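PDB 7L32: MPT synthase subunit 2 from Burkholderia ambifaria, which probably forms the catalytic large subunit of molybdopterin synthase, which inserts the dithiolene sulfurs into precursor Z to make molybdopterin during molybdenum cofactor biosynthesis. Local coordinates for residues A74-A77 / G78-P82; V25-L28 / R29-P33; S148-D151 / A152-A155. All coordinates share one frame; numbering follows the deposited sequence. Where two conformers were deposited one is given.

Contact 1: A74-A77 / G78-P82; sequences AAEA and GRRWP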
loop_
_atom_site.group_PDB
_atom_site.type_symbol
_atom_site.label_atom_id
_atom_site.label_comp_id
_atom_site.label_asym_id
_atom_site.label_seq_id
_atom_site.Cartn_x
_atom_site.Cartn_y
_atom_site.Cartn_z
ATOM N N ALA A 74 10.962 12.173 2.024
ATOM C CA ALA A 74 11.279 10.864 2.611
ATOM C C ALA A 74 12.037 11.009 3.924
ATOM O O ALA A 74 11.806 10.247 4.873
ATOM C CB ALA A 74 12.087 10.024 1.620
ATOM N N ALA A 75 12.958 11.979 3.998
ATOM C CA ALA A 75 13.693 12.213 5.238
ATOM C C ALA A 75 12.755 12.615 6.377
ATOM O O ALA A 75 12.923 12.162 7.517
ATOM C CB ALA A 75 14.772 13.290 5.024
ATOM N N GLU A 76 11.772 13.474 6.089
ATOM C CA GLU A 76 10.788 13.867 7.103
ATOM C C GLU A 76 9.924 12.685 7.542
ATOM O O GLU A 76 9.618 12.550 8.734
ATOM C CB GLU A 76 9.911 15.012 6.588
ATOM C CG GLU A 76 8.727 15.381 7.503
ATOM C CD GLU A 76 9.142 15.927 8.883
ATOM O OE1 GLU A 76 10.339 16.231 9.133
ATOM O OE2 GLU A 76 8.250 16.063 9.736
ATOM N N ALA A 77 9.532 11.814 6.603
ATOM C CA ALA A 77 8.843 10.585 7.006
ATOM C C ALA A 77 9.701 9.777 7.970
ATOM O O ALA A 77 9.192 9.231 8.958
ATOM C CB ALA A 77 8.477 9.729 5.786
ATOM N N GLY A 78 11.009 9.677 7.689
ATOM C CA GLY A 78 11.901 8.962 8.585
ATOM C C GLY A 78 12.056 9.617 9.946
ATOM O O GLY A 78 12.291 8.928 10.947
ATOM N N ARG A 79 11.966 10.952 10.003
ATOM C CA ARG A 79 12.009 11.648 11.288
ATOM C C ARG A 79 10.763 11.341 12.116
ATOM O O ARG A 79 10.842 11.192 13.340
ATOM C CB ARG A 79 12.115 13.163 11.060
ATOM C CG ARG A 79 12.452 13.976 12.328
ATOM C CD ARG A 79 12.240 15.483 12.140
ATOM N NE ARG A 79 10.829 15.763 11.907
ATOM C CZ ARG A 79 9.911 15.806 12.868
ATOM N NH1 ARG A 79 10.234 15.631 14.142
ATOM N NH2 ARG A 79 8.634 16.019 12.542
ATOM N N ARG A 80 9.604 11.280 11.468
ATOM C CA ARG A 80 8.348 11.064 12.183
ATOM C C ARG A 80 8.181 9.610 12.612
ATOM O O ARG A 80 7.625 9.341 13.681
ATOM C CB ARG A 80 7.166 11.478 11.316
ATOM C CG ARG A 80 7.012 12.997 11.114
ATOM C CD ARG A 80 5.980 13.308 10.031
ATOM N NE ARG A 80 5.779 14.751 9.851
ATOM C CZ ARG A 80 4.632 15.375 10.058
ATOM N NH1 ARG A 80 3.538 14.711 10.438
ATOM N NH2 ARG A 80 4.562 16.688 9.848
ATOM N N TRP A 81 8.648 8.668 11.796
ATOM C CA TRP A 81 8.517 7.231 12.073
ATOM C C TRP A 81 9.910 6.624 12.009
ATOM O O TRP A 81 10.308 6.049 10.984
ATOM C CB TRP A 81 7.563 6.540 11.087
ATOM C CG TRP A 81 6.136 7.016 11.201
ATOM C CD1 TRP A 81 5.190 6.605 12.121
ATOM C CD2 TRP A 81 5.500 8.015 10.388
ATOM N NE1 TRP A 81 4.015 7.294 11.920
ATOM C CE2 TRP A 81 4.176 8.160 10.862
ATOM C CE3 TRP A 81 5.931 8.808 9.308
ATOM C CZ2 TRP A 81 3.265 9.068 10.294
ATOM C CZ3 TRP A 81 5.024 9.706 8.729
ATOM C CH2 TRP A 81 3.708 9.837 9.237
ATOM N N PRO A 82 10.691 6.758 13.081
ATOM C CA PRO A 82 12.042 6.182 13.077
ATOM C C PRO A 82 11.986 4.685 12.796
ATOM O O PRO A 82 11.079 3.986 13.256
ATOM C CB PRO A 82 12.556 6.477 14.494
ATOM C CG PRO A 82 11.788 7.714 14.911
ATOM C CD PRO A 82 10.418 7.536 14.305
HETATM O O HOH W 1 6.866 18.345 10.378
#
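The carboxylate of Glu-76 is gripped by two arginines of the next helical turn. Arg-79 meets it side-on with two nitrogens: NE bonds Glu-76 OE1 at 2.9 Å, and NH2 of Arg-79 bonds OE2 of Glu-76 at 2.8 Å. Both bonds are nearly straight and come to the syn sides of the oxygens, somewhat out of the carboxylate plane, with the two flat groups turned only 30° from each other. Arg-80 comes from the other direction: its NE reaches Glu-76 OE2 at 2.8 Å on the anti side, its guanidinium standing steeply, 78°, to the carboxylate. OE2 therefore accepts from two arginines, and a water that donates to it is held in turn by NH2 of Arg-80. So much positive charge probably keeps Glu-76 ionised.

Glu-76 bends at chi2 (64°) and Arg-79 at chi3, which lays these two side chains alongside each other, whereas Arg-80 stays extended from CG to NE. Outward, NH1 of Arg-80 bonds the backbone O of Trp-157, and Phe-120 of helix 111-128 touches both Glu-76 and Arg-80. The small methyl of Ala-77 fits the buried side, touching Ile-84 and lying near Trp-81 CE3. CB of Arg-80 sits over one face of the indole, near its rim. Trp-81 is the first residue to leave helical geometry; the i to i+3 and i to i+4 salt-bridge network lies at this C-terminal end of helix 65-80.

Contact 2: V25-L28 / R29-P33; sequences VAAL and RARNP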
loop_
_atom_site.group_PDB
_atom_site.type_symbol
_atom_site.label_atom_id
_atom_site.label_comp_id
_atom_site.label_asym_id
_atom_site.label_seq_id
_atom_site.Cartn_x
_atom_site.Cartn_y
_atom_site.Cartn_z
ATOM N N VAL A 25 9.742 -3.409 -4.949
ATOM C CA VAL A 25 9.426 -3.931 -3.622
ATOM C C VAL A 25 10.504 -4.903 -3.155
ATOM O O VAL A 25 10.967 -4.827 -2.010
ATOM C CB VAL A 25 8.023 -4.571 -3.643
ATOM C CG1 VAL A 25 7.839 -5.591 -2.516
ATOM C CG2 VAL A 25 6.982 -3.478 -3.573
ATOM N N ALA A 26 10.958 -5.796 -4.042
ATOM C CA ALA A 26 12.003 -6.749 -3.667
ATOM C C ALA A 26 13.302 -6.042 -3.291
ATOM O O ALA A 26 13.976 -6.438 -2.330
ATOM C CB ALA A 26 12.263 -7.741 -4.800
ATOM N N ALA A 27 13.674 -4.998 -4.033
ATOM C CA ALA A 27 14.894 -4.273 -3.697
ATOM C C ALA A 27 14.766 -3.567 -2.347
ATOM O O ALA A 27 15.718 -3.569 -1.557
ATOM C CB ALA A 27 15.238 -3.282 -4.809
ATOM N N LEU A 28 13.600 -2.970 -2.057
ATOM C CA LEU A 28 13.401 -2.334 -0.753
ATOM C C LEU A 28 13.528 -3.352 0.381
ATOM O O LEU A 28 14.173 -3.082 1.403
ATOM C CB LEU A 28 12.037 -1.629 -0.698
ATOM C CG LEU A 28 11.740 -0.851 0.590
ATOM C CD1 LEU A 28 12.786 0.256 0.781
ATOM C CD2 LEU A 28 10.305 -0.255 0.636
ATOM N N ARG A 29 12.928 -4.537 0.219
ATOM C CA ARG A 29 13.060 -5.578 1.236
ATOM C C ARG A 29 14.508 -6.016 1.393
ATOM O O ARG A 29 14.972 -6.286 2.509
ATOM C CB ARG A 29 12.187 -6.786 0.877
ATOM C CG ARG A 29 10.701 -6.521 0.836
ATOM C CD ARG A 29 9.947 -7.858 0.793
ATOM N NE ARG A 29 8.505 -7.709 0.951
ATOM C CZ ARG A 29 7.889 -7.550 2.116
ATOM N NH1 ARG A 29 8.564 -7.451 3.246
ATOM N NH2 ARG A 29 6.557 -7.504 2.148
ATOM N N ALA A 30 15.241 -6.107 0.281
ATOM C CA ALA A 30 16.639 -6.512 0.356
ATOM C C ALA A 30 17.496 -5.490 1.102
ATOM O O ALA A 30 18.553 -5.852 1.623
ATOM C CB ALA A 30 17.207 -6.751 -1.047
ATOM N N ARG A 31 17.084 -4.225 1.144
ATOM C CA ARG A 31 17.800 -3.209 1.910
ATOM C C ARG A 31 17.359 -3.151 3.368
ATOM O O ARG A 31 17.904 -2.340 4.129
ATOM C CB ARG A 31 17.657 -1.816 1.260
ATOM C CG ARG A 31 18.298 -1.743 -0.133
ATOM C CD ARG A 31 18.303 -0.301 -0.692
ATOM N NE ARG A 31 16.979 0.305 -0.806
ATOM C CZ ARG A 31 16.180 0.129 -1.851
ATOM N NH1 ARG A 31 16.499 -0.705 -2.835
ATOM N NH2 ARG A 31 15.049 0.824 -1.928
ATOM N N ASN A 32 16.381 -3.971 3.765
ATOM C CA ASN A 32 15.797 -3.935 5.110
ATOM C C ASN A 32 15.552 -5.361 5.592
ATOM O O ASN A 32 14.405 -5.822 5.702
ATOM C CB ASN A 32 14.524 -3.087 5.118
ATOM C CG ASN A 32 14.823 -1.635 4.812
ATOM O OD1 ASN A 32 15.210 -0.883 5.714
ATOM N ND2 ASN A 32 14.728 -1.245 3.532
ATOM N N PRO A 33 16.625 -6.094 5.905
ATOM C CA PRO A 33 16.497 -7.546 6.134
ATOM C C PRO A 33 15.711 -7.947 7.386
ATOM O O PRO A 33 15.324 -9.122 7.487
ATOM C CB PRO A 33 17.958 -8.016 6.220
ATOM C CG PRO A 33 18.736 -6.778 6.675
ATOM C CD PRO A 33 18.032 -5.633 5.972
#
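Leu-28 meets Arg-31 and Asn-32 at the C-terminal end of helix 21-30, where the amide of Asn-32 adds to the last backbone bonds, among them Arg-31 N to Ala-27 O. Leu-28 suits the buried side: its apolar branches face Ala-105 and Val-107 of strand 100-108. Its CD1 also touches Arg-31 NH2 at 3.6 Å, the two side chains crossing at about a right angle. Arg-31 bends at chi3 (-59°), folding its guanidinium back so that Leu-28 CA lies against one face, toward the rim. Such a long, flexible residue can pack on the helix while staying exposed.

Arg-29 keeps the helix going through its N, bonded to Val-25 O at 3.0 Å. Its extended chain runs beside Val-25, with CG 3.3 Å from Val-25 O. In the conformer given, the far end may make weak hydrogen bonds to Gly-36 O and to Val-42 O of the second subunit.

Asn-32 turns back toward the helix, and its amide nitrogen also bonds OD2 of Asp-85 on strand 85-91. The other bond from Asn-32 ND2 goes to Leu-28 O at 2.9 Å, nearly straight at 168°, with the oxygen close to the amide plane.

Contact 3: S148-D151 / A152-A155; sequences STDD and AALA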
loop_
_atom_site.group_PDB
_atom_site.type_symbol
_atom_site.label_atom_id
_atom_site.label_comp_id
_atom_site.label_asym_id
_atom_site.label_seq_id
_atom_site.Cartn_x
_atom_site.Cartn_y
_atom_site.Cartn_z
ATOM N N SER A 148 -1.115 19.689 -6.066
ATOM C CA SER A 148 -2.464 19.690 -5.521
ATOM C C SER A 148 -2.502 20.466 -4.210
ATOM O O SER A 148 -1.469 20.815 -3.633
ATOM C CB SER A 148 -2.956 18.263 -5.262
ATOM O OG SER A 148 -2.959 17.462 -6.431
ATOM N N THR A 149 -3.712 20.792 -3.778
ATOM C CA THR A 149 -3.962 21.271 -2.425
ATOM C C THR A 149 -4.788 20.219 -1.691
ATOM O O THR A 149 -5.753 19.682 -2.248
ATOM C CB THR A 149 -4.678 22.627 -2.432
ATOM O OG1 THR A 149 -5.925 22.512 -3.123
ATOM C CG2 THR A 149 -3.814 23.674 -3.130
ATOM N N ASP A 150 -4.390 19.888 -0.466
ATOM C CA ASP A 150 -5.165 18.981 0.378
ATOM C C ASP A 150 -5.187 19.631 1.756
ATOM O O ASP A 150 -4.250 19.461 2.542
ATOM C CB ASP A 150 -4.530 17.583 0.409
ATOM C CG ASP A 150 -5.466 16.495 0.973
ATOM O OD1 ASP A 150 -6.208 16.749 1.952
ATOM O OD2 ASP A 150 -5.439 15.361 0.437
ATOM N N ASP A 151 -6.297 20.267 2.113
ATOM C CA ASP A 151 -6.307 20.928 3.405
ATOM C C ASP A 151 -6.632 19.965 4.529
ATOM O O ASP A 151 -6.207 20.198 5.670
ATOM C CB ASP A 151 -7.328 22.070 3.411
ATOM C CG ASP A 151 -6.938 23.207 2.486
ATOM O OD1 ASP A 151 -5.723 23.486 2.372
ATOM O OD2 ASP A 151 -7.842 23.808 1.883
ATOM N N ALA A 152 -7.228 18.815 4.220
ATOM C CA ALA A 152 -7.500 17.885 5.302
ATOM C C ALA A 152 -6.240 17.125 5.671
ATOM O O ALA A 152 -5.998 16.858 6.856
ATOM C CB ALA A 152 -8.591 16.902 4.886
ATOM N N ALA A 153 -5.393 16.839 4.679
ATOM C CA ALA A 153 -4.132 16.163 4.956
ATOM C C ALA A 153 -3.205 17.062 5.758
ATOM O O ALA A 153 -2.532 16.599 6.691
ATOM C CB ALA A 153 -3.473 15.720 3.646
ATOM N N LEU A 154 -3.168 18.354 5.422
ATOM C CA LEU A 154 -2.301 19.275 6.152
ATOM C C LEU A 154 -2.677 19.323 7.621
ATOM O O LEU A 154 -1.805 19.282 8.495
ATOM C CB LEU A 154 -2.409 20.681 5.565
ATOM C CG LEU A 154 -1.934 20.959 4.141
ATOM C CD1 LEU A 154 -1.941 22.456 3.871
ATOM C CD2 LEU A 154 -0.556 20.355 3.919
ATOM N N ALA A 155 -3.977 19.379 7.913
ATOM C CA ALA A 155 -4.403 19.365 9.302
ATOM C C ALA A 155 -4.057 18.035 9.951
ATOM O O ALA A 155 -3.593 17.999 11.097
ATOM C CB ALA A 155 -5.905 19.650 9.397
#
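Asp-150 receives the first N-H groups of helix 151-156 on its side chain, and this capping is the main polar interaction here. Its OD1 accepts from Ala-153 N at 2.8 Å, the donor standing well above the carboxylate plane, 53° out of it. The same oxygen takes a weak, bent bond from Ala-152 N at 3.2 Å. With CG anti to the backbone N (chi1 -165°), the carboxylate swings round to the start of the helix, where backbone N-H groups have no preceding turn to bond. Aspartate suits this N-cap position because its short chain reaches those groups and its negative charge probably interacts well with the helix dipole. Its OD2 also makes a long, weak ion pair with Arg-111 of the second subunit.

Main-chain bonds then start the regular pattern. Leu-154 N donates to Asp-150 O and Ala-155 N to Asp-151 O, each at a rather long 3.3 Å.

The remaining contacts are van der Waals. The small methyl of Ala-153 rests against the capping group, its CB 3.4 Å from Asp-150 CG. Leu-154 CG lies 3.2 Å from Asp-150 O, so the leucine branch point packs closely against the carbonyl of the N-cap residue.

Helix 151-156 follows strand 141-145 through a loop and packs beside helix 111-128: Asp-150 touches Thr-127, Ala-153 touches Asp-123, and Ser-148 shares backbone bonding with Lys-126.

In the fold
From the N terminus, contact 2 comes first, ending helix 21-30 before the chain enters strand 37-44. Contact 1 follows at the end of helix 65-80, ahead of strand 85-91, and contact 3 begins helix 151-156 after strand 141-145. Each is one continuous stretch, so none closes a long loop; they lie in series, and none encloses or crosses another. Contact 2 joins its helix to the mixed four-stranded sheet, whereas contacts 1 and 3 both adjoin helix 111-128. Contacts 1 and 3 approach to about 7 Å between nearest atoms, while contacts 2 and 3, their centres 31 Å apart, lie on opposite sides of the chain's centre.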